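Local coordinates for Non-ribosomal peptide synthetase (Methanobrevibacter ruminantium, PDB 6VTJ), which joins a phosphopantetheine-bearing peptide carrier domain to a reductase domain, which probably releases the finished peptide from its thioester by reduction, at residues Leu124-Val129 / Ala375-Pro380; Val129-Ala134 / Ile154-Arg159; Met322-Asp327 / Gln365-Ala370. All coordinates share one frame; numbering follows the deposited sequence.

Interaction 1 of 3, residues Leu124-Val129 / Ala375-Pro380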
ATOM      1  N   LEU A 124     -26.830  -5.174  -1.899  1.00 38.47           N
ATOM      2  CA  LEU A 124     -26.543  -6.586  -1.689  1.00 35.57           C
ATOM      3  C   LEU A 124     -26.350  -6.839  -0.196  1.00 41.34           C
ATOM      4  O   LEU A 124     -26.034  -5.927   0.570  1.00 44.05           O
ATOM      5  CB  LEU A 124     -25.291  -7.005  -2.472  1.00 38.17           C
ATOM      6  CG  LEU A 124     -25.215  -6.622  -3.960  1.00 38.28           C
ATOM      7  CD1 LEU A 124     -23.805  -6.869  -4.537  1.00 37.76           C
ATOM      8  CD2 LEU A 124     -26.272  -7.375  -4.785  1.00 37.39           C
ATOM      9  N   GLU A 125     -26.567  -8.081   0.228  1.00 38.49           N
ATOM     10  CA  GLU A 125     -26.357  -8.424   1.629  1.00 42.76           C
ATOM     11  C   GLU A 125     -24.920  -8.881   1.841  1.00 38.98           C
ATOM     12  O   GLU A 125     -24.363  -9.610   1.019  1.00 38.68           O
ATOM     13  CB  GLU A 125     -27.320  -9.517   2.087  1.00 45.70           C
ATOM     14  CG  GLU A 125     -28.708  -9.015   2.429  1.00 51.07           C
ATOM     15  CD  GLU A 125     -29.710 -10.152   2.596  1.00 67.26           C
ATOM     16  OE1 GLU A 125     -29.498 -11.225   1.982  1.00 64.05           O
ATOM     17  OE2 GLU A 125     -30.712  -9.969   3.329  1.00 70.96           O
ATOM     18  N   LEU A 126     -24.318  -8.437   2.946  1.00 37.42           N
ATOM     19  CA  LEU A 126     -22.962  -8.872   3.272  1.00 34.91           C
ATOM     20  C   LEU A 126     -22.932 -10.354   3.638  1.00 33.88           C
ATOM     21  O   LEU A 126     -22.151 -11.126   3.072  1.00 37.19           O
ATOM     22  CB  LEU A 126     -22.408  -8.019   4.413  1.00 39.61           C
ATOM     23  CG  LEU A 126     -20.911  -8.058   4.690  1.00 36.18           C
ATOM     24  CD1 LEU A 126     -20.166  -7.522   3.510  1.00 31.12           C
ATOM     25  CD2 LEU A 126     -20.603  -7.231   5.920  1.00 37.02           C
ATOM     26  N   GLY A 127     -23.777 -10.772   4.582  1.00 37.72           N
ATOM     27  CA  GLY A 127     -23.793 -12.182   4.934  1.00 34.60           C
ATOM     28  C   GLY A 127     -22.571 -12.572   5.756  1.00 38.06           C
ATOM     29  O   GLY A 127     -21.990 -11.764   6.486  1.00 34.56           O
ATOM     30  N   ASN A 128     -22.174 -13.836   5.630  1.00 35.08           N
ATOM     31  CA  ASN A 128     -20.963 -14.311   6.276  1.00 32.79           C
ATOM     32  C   ASN A 128     -19.752 -14.018   5.403  1.00 32.29           C
ATOM     33  O   ASN A 128     -19.785 -14.205   4.185  1.00 32.66           O
ATOM     34  CB  ASN A 128     -21.051 -15.809   6.546  1.00 33.40           C
ATOM     35  CG  ASN A 128     -22.260 -16.181   7.369  1.00 37.45           C
ATOM     36  OD1 ASN A 128     -22.690 -15.434   8.259  1.00 37.69           O
ATOM     37  ND2 ASN A 128     -22.832 -17.333   7.065  1.00 37.26           N
ATOM     38  N   VAL A 129     -18.659 -13.602   6.033  1.00 32.45           N
ATOM     39  CA  VAL A 129     -17.501 -13.084   5.313  1.00 30.53           C
ATOM     40  C   VAL A 129     -16.327 -14.036   5.465  1.00 28.83           C
ATOM     41  O   VAL A 129     -16.075 -14.551   6.556  1.00 31.52           O
ATOM     42  CB  VAL A 129     -17.140 -11.676   5.820  1.00 29.48           C
ATOM     43  CG1 VAL A 129     -15.691 -11.292   5.416  1.00 25.48           C
ATOM     44  CG2 VAL A 129     -18.170 -10.674   5.305  1.00 29.15           C
ATOM     45  N   ALA A 375     -19.399  -0.813   4.284  1.00 26.24           N
ATOM     46  CA  ALA A 375     -20.568  -0.178   3.660  1.00 22.29           C
ATOM     47  C   ALA A 375     -20.571  -0.381   2.154  1.00 23.95           C
ATOM     48  O   ALA A 375     -21.607  -0.702   1.563  1.00 25.31           O
ATOM     49  CB  ALA A 375     -20.615   1.320   3.989  1.00 21.44           C
ATOM     50  N   LEU A 376     -19.426  -0.163   1.504  1.00 23.35           N
ATOM     51  CA  LEU A 376     -19.370  -0.271   0.055  1.00 24.06           C
ATOM     52  C   LEU A 376     -19.564  -1.703  -0.417  1.00 26.86           C
ATOM     53  O   LEU A 376     -19.998  -1.906  -1.554  1.00 24.64           O
ATOM     54  CB  LEU A 376     -18.049   0.305  -0.463  1.00 22.52           C
ATOM     55  CG  LEU A 376     -17.925   1.808  -0.168  1.00 23.96           C
ATOM     56  CD1 LEU A 376     -16.505   2.333  -0.399  1.00 22.89           C
ATOM     57  CD2 LEU A 376     -18.946   2.621  -0.972  1.00 25.35           C
ATOM     58  N   SER A 377     -19.286  -2.701   0.435  1.00 26.40           N
ATOM     59  CA  SER A 377     -19.495  -4.084   0.020  1.00 23.43           C
ATOM     60  C   SER A 377     -20.974  -4.400  -0.218  1.00 24.88           C
ATOM     61  O   SER A 377     -21.277  -5.373  -0.914  1.00 26.59           O
ATOM     62  CB  SER A 377     -18.897  -5.031   1.065  1.00 27.64           C
ATOM     63  OG  SER A 377     -17.486  -4.790   1.215  1.00 30.77           O
ATOM     64  N   LYS A 378     -21.897  -3.585   0.312  1.00 27.62           N
ATOM     65  CA  LYS A 378     -23.336  -3.810   0.164  1.00 28.33           C
ATOM     66  C   LYS A 378     -23.968  -3.051  -1.011  1.00 30.58           C
ATOM     67  O   LYS A 378     -25.188  -3.154  -1.209  1.00 33.62           O
ATOM     68  CB  LYS A 378     -24.071  -3.424   1.456  1.00 33.68           C
ATOM     69  CG  LYS A 378     -23.566  -4.054   2.776  1.00 29.53           C
ATOM     70  CD  LYS A 378     -24.452  -3.527   3.928  1.00 39.59           C
ATOM     71  CE  LYS A 378     -24.026  -3.988   5.316  1.00 40.34           C
ATOM     72  NZ  LYS A 378     -22.844  -3.227   5.786  1.00 41.77           N
ATOM     73  N   THR A 379     -23.185  -2.298  -1.795  1.00 27.86           N
ATOM     74  CA  THR A 379     -23.719  -1.538  -2.926  1.00 27.13           C
ATOM     75  C   THR A 379     -24.225  -2.481  -4.033  1.00 30.26           C
ATOM     76  O   THR A 379     -23.881  -3.665  -4.052  1.00 29.08           O
ATOM     77  CB  THR A 379     -22.646  -0.588  -3.466  1.00 25.10           C
ATOM     78  OG1 THR A 379     -21.472  -1.321  -3.833  1.00 26.64           O
ATOM     79  CG2 THR A 379     -22.280   0.499  -2.408  1.00 23.21           C
ATOM     80  N   PRO A 380     -25.054  -1.981  -4.958  1.00 30.12           N
ATOM     81  CA  PRO A 380     -25.619  -2.854  -6.008  1.00 31.01           C
ATOM     82  C   PRO A 380     -24.564  -3.460  -6.930  1.00 30.01           C
ATOM     83  O   PRO A 380     -23.436  -2.970  -7.043  1.00 27.76           O
ATOM     84  CB  PRO A 380     -26.544  -1.910  -6.789  1.00 30.70           C
ATOM     85  CG  PRO A 380     -26.853  -0.765  -5.817  1.00 26.67           C
ATOM     86  CD  PRO A 380     -25.563  -0.595  -5.062  1.00 27.36           C
TER

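Interaction 2 of 3, residues Val129-Ala134 / Ile154-Arg159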
ATOM      1  N   VAL A 129     -18.659 -13.602   6.033  1.00 32.45           N
ATOM      2  CA  VAL A 129     -17.501 -13.084   5.313  1.00 30.53           C
ATOM      3  C   VAL A 129     -16.327 -14.036   5.465  1.00 28.83           C
ATOM      4  O   VAL A 129     -16.075 -14.551   6.556  1.00 31.52           O
ATOM      5  CB  VAL A 129     -17.140 -11.676   5.820  1.00 29.48           C
ATOM      6  CG1 VAL A 129     -15.691 -11.292   5.416  1.00 25.48           C
ATOM      7  CG2 VAL A 129     -18.170 -10.674   5.305  1.00 29.15           C
ATOM      8  N   LEU A 130     -15.624 -14.280   4.368  1.00 27.48           N
ATOM      9  CA  LEU A 130     -14.275 -14.827   4.397  1.00 30.38           C
ATOM     10  C   LEU A 130     -13.311 -13.647   4.287  1.00 29.54           C
ATOM     11  O   LEU A 130     -13.231 -13.001   3.240  1.00 30.08           O
ATOM     12  CB  LEU A 130     -14.059 -15.822   3.260  1.00 29.26           C
ATOM     13  CG  LEU A 130     -12.591 -16.221   3.105  1.00 32.03           C
ATOM     14  CD1 LEU A 130     -12.173 -16.958   4.353  1.00 29.23           C
ATOM     15  CD2 LEU A 130     -12.351 -17.058   1.865  1.00 26.23           C
ATOM     16  N   LEU A 131     -12.597 -13.354   5.365  1.00 26.30           N
ATOM     17  CA  LEU A 131     -11.616 -12.281   5.407  1.00 30.59           C
ATOM     18  C   LEU A 131     -10.202 -12.848   5.310  1.00 26.39           C
ATOM     19  O   LEU A 131      -9.796 -13.692   6.132  1.00 30.15           O
ATOM     20  CB  LEU A 131     -11.770 -11.473   6.698  1.00 25.30           C
ATOM     21  CG  LEU A 131     -10.706 -10.421   6.998  1.00 25.27           C
ATOM     22  CD1 LEU A 131     -10.666  -9.334   5.917  1.00 25.21           C
ATOM     23  CD2 LEU A 131     -10.957  -9.793   8.378  1.00 23.65           C
ATOM     24  N   THR A 132      -9.451 -12.365   4.326  1.00 26.16           N
ATOM     25  CA  THR A 132      -8.022 -12.625   4.260  1.00 28.87           C
ATOM     26  C   THR A 132      -7.277 -11.421   4.808  1.00 30.24           C
ATOM     27  O   THR A 132      -7.753 -10.289   4.719  1.00 29.21           O
ATOM     28  CB  THR A 132      -7.528 -12.905   2.827  1.00 27.28           C
ATOM     29  OG1 THR A 132      -7.488 -11.685   2.067  1.00 29.11           O
ATOM     30  CG2 THR A 132      -8.378 -13.943   2.123  1.00 28.18           C
ATOM     31  N   GLY A 133      -6.097 -11.680   5.362  1.00 29.06           N
ATOM     32  CA  GLY A 133      -5.269 -10.628   5.903  1.00 27.73           C
ATOM     33  C   GLY A 133      -5.727 -10.098   7.239  1.00 34.95           C
ATOM     34  O   GLY A 133      -5.472  -8.928   7.555  1.00 32.67           O
ATOM     35  N   ALA A 134      -6.395 -10.929   8.046  1.00 33.22           N
ATOM     36  CA  ALA A 134      -6.973 -10.443   9.296  1.00 32.78           C
ATOM     37  C   ALA A 134      -5.923  -9.967  10.297  1.00 34.64           C
ATOM     38  O   ALA A 134      -6.279  -9.284  11.260  1.00 34.87           O
ATOM     39  CB  ALA A 134      -7.835 -11.535   9.935  1.00 36.10           C
ATOM     40  N   ILE A 154     -17.725 -14.451  10.554  1.00 31.53           N
ATOM     41  CA  ILE A 154     -16.543 -14.043   9.804  1.00 31.71           C
ATOM     42  C   ILE A 154     -15.453 -15.103   9.960  1.00 30.29           C
ATOM     43  O   ILE A 154     -14.991 -15.379  11.074  1.00 31.61           O
ATOM     44  CB  ILE A 154     -16.044 -12.653  10.236  1.00 28.78           C
ATOM     45  CG1 ILE A 154     -14.855 -12.223   9.376  1.00 31.63           C
ATOM     46  CG2 ILE A 154     -15.659 -12.617  11.707  1.00 28.67           C
ATOM     47  CD1 ILE A 154     -14.599 -10.738   9.437  1.00 30.07           C
ATOM     48  N   TYR A 155     -15.067 -15.708   8.847  1.00 30.05           N
ATOM     49  CA  TYR A 155     -13.961 -16.649   8.770  1.00 30.20           C
ATOM     50  C   TYR A 155     -12.687 -15.884   8.447  1.00 32.69           C
ATOM     51  O   TYR A 155     -12.642 -15.164   7.451  1.00 33.56           O
ATOM     52  CB  TYR A 155     -14.213 -17.677   7.667  1.00 28.03           C
ATOM     53  CG  TYR A 155     -15.420 -18.567   7.873  1.00 38.19           C
ATOM     54  CD1 TYR A 155     -16.710 -18.081   7.694  1.00 33.80           C
ATOM     55  CD2 TYR A 155     -15.262 -19.909   8.222  1.00 40.23           C
ATOM     56  CE1 TYR A 155     -17.822 -18.910   7.871  1.00 44.61           C
ATOM     57  CE2 TYR A 155     -16.360 -20.742   8.403  1.00 41.82           C
ATOM     58  CZ  TYR A 155     -17.637 -20.235   8.226  1.00 46.00           C
ATOM     59  OH  TYR A 155     -18.723 -21.057   8.401  1.00 46.49           O
ATOM     60  N   CYS A 156     -11.645 -16.073   9.244  1.00 30.02           N
ATOM     61  CA  CYS A 156     -10.392 -15.341   9.057  1.00 31.77           C
ATOM     62  C   CYS A 156      -9.310 -16.337   8.693  1.00 36.41           C
ATOM     63  O   CYS A 156      -8.951 -17.185   9.514  1.00 35.67           O
ATOM     64  CB  CYS A 156     -10.005 -14.570  10.315  1.00 30.77           C
ATOM     65  SG  CYS A 156     -11.287 -13.470  10.921  1.00 33.44           S
ATOM     66  N   MET A 157      -8.777 -16.227   7.483  1.00 36.16           N
ATOM     67  CA  MET A 157      -7.740 -17.149   7.032  1.00 38.56           C
ATOM     68  C   MET A 157      -6.357 -16.587   7.349  1.00 38.58           C
ATOM     69  O   MET A 157      -6.010 -15.492   6.896  1.00 40.55           O
ATOM     70  CB  MET A 157      -7.867 -17.429   5.539  1.00 40.13           C
ATOM     71  CG  MET A 157      -7.082 -18.658   5.115  1.00 44.71           C
ATOM     72  SD  MET A 157      -6.853 -18.786   3.332  1.00 52.69           S
ATOM     73  CE  MET A 157      -8.529 -19.075   2.801  1.00 36.22           C
ATOM     74  N   LEU A 158      -5.564 -17.338   8.073  1.00 35.82           N
ATOM     75  CA  LEU A 158      -4.246 -16.942   8.428  1.00 35.84           C
ATOM     76  C   LEU A 158      -3.299 -18.097   8.739  1.00 39.20           C
ATOM     77  O   LEU A 158      -3.717 -19.183   8.990  1.00 33.73           O
ATOM     78  CB  LEU A 158      -4.316 -16.021   9.608  1.00 33.83           C
ATOM     79  CG  LEU A 158      -4.882 -16.512  10.920  1.00 41.86           C
ATOM     80  CD1 LEU A 158      -3.914 -17.311  11.717  1.00 37.19           C
ATOM     81  CD2 LEU A 158      -5.514 -15.465  11.767  1.00 36.52           C
ATOM     82  N   ARG A 159      -2.011 -17.818   8.706  1.00 37.51           N
ATOM     83  CA  ARG A 159      -0.992 -18.792   9.070  1.00 40.34           C
ATOM     84  C   ARG A 159      -0.798 -18.804  10.583  1.00 40.61           C
ATOM     85  O   ARG A 159      -0.966 -17.784  11.254  1.00 38.99           O
ATOM     86  CB  ARG A 159       0.341 -18.453   8.387  1.00 39.97           C
ATOM     87  CG  ARG A 159       0.328 -18.497   6.854  1.00 48.32           C
ATOM     88  CD  ARG A 159       1.711 -18.163   6.240  1.00 54.12           C
ATOM     89  NE  ARG A 159       1.906 -16.731   5.994  1.00 55.87           N
ATOM     90  CZ  ARG A 159       1.719 -16.139   4.817  1.00 56.97           C
TER
HETATM   91  O   HOH W   1      -7.584 -13.427   7.418  1.00 37.96           O
HETATM   92  O   HOH W   2      -4.947 -14.124   4.855  1.00 29.59           O

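Interaction 3 of 3, residues Met322-Asp327 / Gln365-Ala370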
ATOM      1  N   MET A 322      -4.015   5.419   7.817  1.00 24.60           N
ATOM      2  CA  MET A 322      -3.455   6.097   8.982  1.00 28.55           C
ATOM      3  C   MET A 322      -4.140   5.637  10.273  1.00 30.31           C
ATOM      4  O   MET A 322      -5.075   4.830  10.271  1.00 27.10           O
ATOM      5  CB  MET A 322      -3.564   7.615   8.802  1.00 26.20           C
ATOM      6  CG  MET A 322      -2.488   8.158   7.846  1.00 26.31           C
ATOM      7  SD  MET A 322      -0.843   8.096   8.590  1.00 29.07           S
ATOM      8  CE  MET A 322       0.038   6.783   7.700  1.00 27.43           C
ATOM      9  N   SER A 323      -3.665   6.194  11.382  1.00 28.23           N
ATOM     10  CA  SER A 323      -4.059   5.759  12.718  1.00 31.55           C
ATOM     11  C   SER A 323      -5.544   5.974  12.979  1.00 26.62           C
ATOM     12  O   SER A 323      -6.187   6.857  12.392  1.00 24.15           O
ATOM     13  CB  SER A 323      -3.253   6.522  13.768  1.00 29.31           C
ATOM     14  OG  SER A 323      -1.914   6.616  13.346  1.00 31.52           O
ATOM     15  N   ARG A 324      -6.074   5.163  13.899  1.00 26.69           N
ATOM     16  CA  ARG A 324      -7.481   5.247  14.281  1.00 29.98           C
ATOM     17  C   ARG A 324      -7.865   6.669  14.649  1.00 28.27           C
ATOM     18  O   ARG A 324      -7.115   7.388  15.323  1.00 27.65           O
ATOM     19  CB  ARG A 324      -7.794   4.326  15.465  1.00 26.59           C
ATOM     20  CG  ARG A 324      -7.794   2.858  15.112  1.00 29.54           C
ATOM     21  CD  ARG A 324      -8.599   2.034  16.094  1.00 29.70           C
ATOM     22  NE  ARG A 324      -7.993   1.959  17.428  1.00 32.75           N
ATOM     23  CZ  ARG A 324      -7.425   0.866  17.934  1.00 35.44           C
ATOM     24  NH1 ARG A 324      -7.359  -0.238  17.205  1.00 32.35           N
ATOM     25  NH2 ARG A 324      -6.912   0.874  19.166  1.00 33.13           N
ATOM     26  N   TYR A 325      -9.047   7.065  14.188  1.00 24.06           N
ATOM     27  CA  TYR A 325      -9.614   8.345  14.589  1.00 27.99           C
ATOM     28  C   TYR A 325      -9.902   8.383  16.086  1.00 30.77           C
ATOM     29  O   TYR A 325      -9.687   9.413  16.747  1.00 27.46           O
ATOM     30  CB  TYR A 325     -10.893   8.609  13.796  1.00 28.96           C
ATOM     31  CG  TYR A 325     -11.506   9.955  14.096  1.00 27.82           C
ATOM     32  CD1 TYR A 325     -10.899  11.125  13.652  1.00 28.72           C
ATOM     33  CD2 TYR A 325     -12.684  10.065  14.826  1.00 28.51           C
ATOM     34  CE1 TYR A 325     -11.462  12.382  13.928  1.00 30.67           C
ATOM     35  CE2 TYR A 325     -13.256  11.313  15.103  1.00 28.21           C
ATOM     36  CZ  TYR A 325     -12.646  12.460  14.650  1.00 30.71           C
ATOM     37  OH  TYR A 325     -13.211  13.692  14.916  1.00 33.25           O
ATOM     38  N   SER A 326     -10.360   7.257  16.643  1.00 23.62           N
ATOM     39  CA  SER A 326     -10.845   7.261  18.018  1.00 28.89           C
ATOM     40  C   SER A 326      -9.715   7.512  19.002  1.00 30.17           C
ATOM     41  O   SER A 326      -9.842   8.349  19.895  1.00 32.51           O
ATOM     42  CB  SER A 326     -11.548   5.940  18.338  1.00 30.97           C
ATOM     43  OG  SER A 326     -10.691   4.820  18.131  1.00 28.82           O
ATOM     44  N   ASP A 327      -8.592   6.819  18.838  1.00 30.23           N
ATOM     45  CA  ASP A 327      -7.545   6.853  19.855  1.00 31.62           C
ATOM     46  C   ASP A 327      -6.130   6.986  19.309  1.00 31.31           C
ATOM     47  O   ASP A 327      -5.177   6.886  20.098  1.00 34.69           O
ATOM     48  CB  ASP A 327      -7.618   5.584  20.724  1.00 26.01           C
ATOM     49  CG  ASP A 327      -7.495   4.297  19.906  1.00 33.56           C
ATOM     50  OD1 ASP A 327      -7.171   4.340  18.680  1.00 31.54           O
ATOM     51  OD2 ASP A 327      -7.744   3.220  20.501  1.00 37.67           O
ATOM     52  N   GLN A 365      -8.301   7.390   8.172  1.00 26.72           N
ATOM     53  CA  GLN A 365      -8.244   6.753   9.485  1.00 23.48           C
ATOM     54  C   GLN A 365      -8.743   5.312   9.401  1.00 26.03           C
ATOM     55  O   GLN A 365      -9.855   5.056   8.919  1.00 26.39           O
ATOM     56  CB  GLN A 365      -9.082   7.555  10.482  1.00 23.31           C
ATOM     57  CG  GLN A 365      -8.717   9.066  10.547  1.00 23.98           C
ATOM     58  CD  GLN A 365      -9.617   9.952   9.675  1.00 28.67           C
ATOM     59  OE1 GLN A 365     -10.300   9.471   8.768  1.00 24.22           O
ATOM     60  NE2 GLN A 365      -9.639  11.251   9.975  1.00 26.20           N
ATOM     61  N   ILE A 366      -7.922   4.375   9.900  1.00 24.34           N
ATOM     62  CA  ILE A 366      -8.100   2.946   9.614  1.00 27.40           C
ATOM     63  C   ILE A 366      -9.456   2.425  10.092  1.00 28.56           C
ATOM     64  O   ILE A 366     -10.030   1.501   9.477  1.00 26.12           O
ATOM     65  CB  ILE A 366      -6.929   2.139  10.218  1.00 22.14           C
ATOM     66  CG1 ILE A 366      -6.862   0.723   9.644  1.00 23.61           C
ATOM     67  CG2 ILE A 366      -7.083   2.032  11.705  1.00 23.37           C
ATOM     68  CD1 ILE A 366      -6.545   0.627   8.183  1.00 22.53           C
ATOM     69  N   ASP A 367      -9.994   2.986  11.181  1.00 27.78           N
ATOM     70  CA  ASP A 367     -11.305   2.521  11.632  1.00 30.18           C
ATOM     71  C   ASP A 367     -12.388   2.976  10.666  1.00 27.85           C
ATOM     72  O   ASP A 367     -13.321   2.225  10.363  1.00 26.72           O
ATOM     73  CB  ASP A 367     -11.606   2.970  13.082  1.00 24.63           C
ATOM     74  CG  ASP A 367     -11.192   4.417  13.397  1.00 30.85           C
ATOM     75  OD1 ASP A 367     -10.521   5.092  12.584  1.00 29.81           O
ATOM     76  OD2 ASP A 367     -11.527   4.884  14.510  1.00 31.03           O
ATOM     77  N   TYR A 368     -12.228   4.171  10.097  1.00 24.33           N
ATOM     78  CA  TYR A 368     -13.181   4.609   9.096  1.00 24.69           C
ATOM     79  C   TYR A 368     -12.936   3.959   7.735  1.00 26.51           C
ATOM     80  O   TYR A 368     -13.904   3.726   7.004  1.00 24.35           O
ATOM     81  CB  TYR A 368     -13.185   6.135   9.034  1.00 22.49           C
ATOM     82  CG  TYR A 368     -14.026   6.683  10.159  1.00 28.57           C
ATOM     83  CD1 TYR A 368     -13.534   6.722  11.457  1.00 29.03           C
ATOM     84  CD2 TYR A 368     -15.330   7.125   9.935  1.00 31.19           C
ATOM     85  CE1 TYR A 368     -14.302   7.198  12.488  1.00 31.73           C
ATOM     86  CE2 TYR A 368     -16.110   7.603  10.970  1.00 33.28           C
ATOM     87  CZ  TYR A 368     -15.594   7.635  12.239  1.00 35.89           C
ATOM     88  OH  TYR A 368     -16.367   8.106  13.265  1.00 39.69           O
ATOM     89  N   VAL A 369     -11.686   3.601   7.388  1.00 23.53           N
ATOM     90  CA  VAL A 369     -11.485   2.797   6.182  1.00 21.41           C
ATOM     91  C   VAL A 369     -12.270   1.501   6.289  1.00 23.70           C
ATOM     92  O   VAL A 369     -12.969   1.100   5.350  1.00 23.86           O
ATOM     93  CB  VAL A 369      -9.996   2.508   5.932  1.00 25.33           C
ATOM     94  CG1 VAL A 369      -9.852   1.600   4.723  1.00 21.55           C
ATOM     95  CG2 VAL A 369      -9.234   3.790   5.701  1.00 26.74           C
ATOM     96  N   ALA A 370     -12.173   0.828   7.442  1.00 24.14           N
ATOM     97  CA  ALA A 370     -12.865  -0.458   7.587  1.00 29.63           C
ATOM     98  C   ALA A 370     -14.389  -0.290   7.555  1.00 27.28           C
ATOM     99  O   ALA A 370     -15.097  -1.092   6.917  1.00 27.38           O
ATOM    100  CB  ALA A 370     -12.420  -1.149   8.879  1.00 27.07           C
TER

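Interaction 1 of 3, residues Leu124-Val129 / Ala375-Pro380
Leu124 and Lys378 are the pair whose CA atoms come nearest, 4.6 Å apart, and the sole hydrogen bond between the two segments runs from Leu124 N to Lys378 O. At 2.7 Å and 151° at the hydrogen it is short, though the donor stands above the carbonyl plane, 40° out of it.

Around this bond the contacts are between carbon and carbonyl oxygen. Leu124 CG and CD1 both come 3.2 Å from Thr379 O, while Lys378 CB comes 3.3 Å from Leu124 O. Each segment thus sets a side chain against a carbonyl of the other. A purely apolar touch comes further along, where Leu126 CD1 meets Ser377 CB at 3.7 Å.

The turn presenting Lys378 O is held from within. It is a type I turn from Leu376 to Thr379, and Leu376 O accepts from both Thr379 N and Thr379 OG1, the hydroxyl lying 2.8 Å away in the carbonyl plane. The Lys378 chain runs extended until it bends at its last torsion (chi4 77°), and NZ forms a salt bridge with Glu150.

The contact joins the loop entering strand 129-132 to the C-terminal end of helix 366-376. Leu126 also packs on Phe146 of helix 137-149, while Leu376 and Thr379 reach Phe386 of strand 385-388 and Ile461 of helix 456-464.

Interaction 2 of 3, residues Val129-Ala134 / Ile154-Arg159
Val129 to Leu131 pairs with Ile154 to Cys156 in parallel, the strand axes 4.7 Å apart at closest and 25° apart in direction. Three bonds of 2.8 to 3.0 Å form the ladder: Tyr155 N to Val129 O, Leu131 N to Tyr155 O and Met157 N to Leu131 O. CA-H groups of Ile154, Leu130 and Cys156 add weaker contacts to the same three oxygens.

Beyond Leu131 the strands diverge, and water fills the widening step. Water 1 donates to Leu131 O and Met157 O and accepts from Ala134 N, at 2.8 Å; water 2 links Gly133 N to Met157 O.

Side chains sort by face. Val129, Leu131, Ile154 and Cys156 share the face covered by Leu143 and Phe146 of helix 137-149. There Ile154 lies side by side with both Val129 and Leu131: CG1, anti to its backbone N, sits beside Val129 CG1, and CD1 reaches Leu131 CD2 at 3.9 Å. An alanine at Ile154 would probably leave a gap between Val129, Leu131 and Phe146 and let the Leu131 side chain turn more easily. Ala134 CB closes this row against Cys156 CB (3.8 Å). On the other face Leu130 crosses Tyr155 at about a right angle, CD1 against CB at 4.0 Å, and the Tyr155 ring meets Val129 O at its edge. The Tyr155 hydroxyl is hydrogen-bonded to Glu209.

Strand 129-132, helix 137-149 and strand 154-158 form the opening beta-alpha-beta unit of a Rossmann fold; the turn at Gly133, with its positive phi, begins what is probably the glycine-rich loop that, in related Rossmann reductases, binds NADP(H).

Interaction 3 of 3, residues Met322-Asp327 / Gln365-Ala370
Asp367 reaches from the first turn of its helix to the backbone of Tyr325 and Ser326. Tyr325 N gives OD1 a nearly straight bond of 2.9 Å (170°), arriving on the syn side, tilted out of the carboxylate plane; Ser326 N adds a weak one of 3.4 Å to OD2. Asp367 CB points toward the loop, and chi1 (42°) sets CG between the backbone N and the carbonyl carbon, 3.5 Å from Tyr325 N. The one backbone-to-backbone bond across, Ile366 N to Met322 O at 2.9 Å, follows the parallel bridge of Met322 with Gln365, the N-cap residue.

Arg324 is charged but meets this helix with carbon: its CG lies 3.6 Å from Ile366 CG2. Its guanidinium grips Asp327 side-on, NE to OD1 and NH2 to OD2, each 2.8 Å, and NH1 bonds to His141.

Among the flat groups, Tyr325 lies alongside Gln365, ring and amide planes 82° apart. Tyr325 CB touches Tyr368 CE1 at 3.9 Å. Gln365 NE2 bonds to Pro470 O, and Arg479 makes a cation-pi contact with the Tyr325 ring.

Here two parallel strands of the reductase sheet, 313-322 and 360-365, end together, one running into a loop and the other straight into helix 366-376. The Met322 side chain lies about 7 Å from the bound 4'-phosphopantetheine and touches Asn337, a residue of that pocket, consistent with a junction beside the carrier arm's path into the reductase.

Overall arrangement
All three contacts are mainly buried and belong to the reductase. Interaction 2 is regular sheet pairing, a ladder of backbone bonds with apolar rows. Interactions 1 and 3 join loops to opposite ends of helix 366-376, with centres about 21 Å apart; interaction 3 is nested within the chain loop that interaction 1 closes. Interaction 1 depends on one backbone bond and alkyl-to-carbonyl contacts, whereas interaction 3 adds a carboxylate receiving loop amides and brings in aromatic and charged groups near the phosphopantetheine pocket. Interactions 1 and 2 share Val129, which makes contacts in interaction 2 only; helix 137-149 touches residues of all three, so the opening beta-alpha-beta unit and helix 366-376 pack as neighbours.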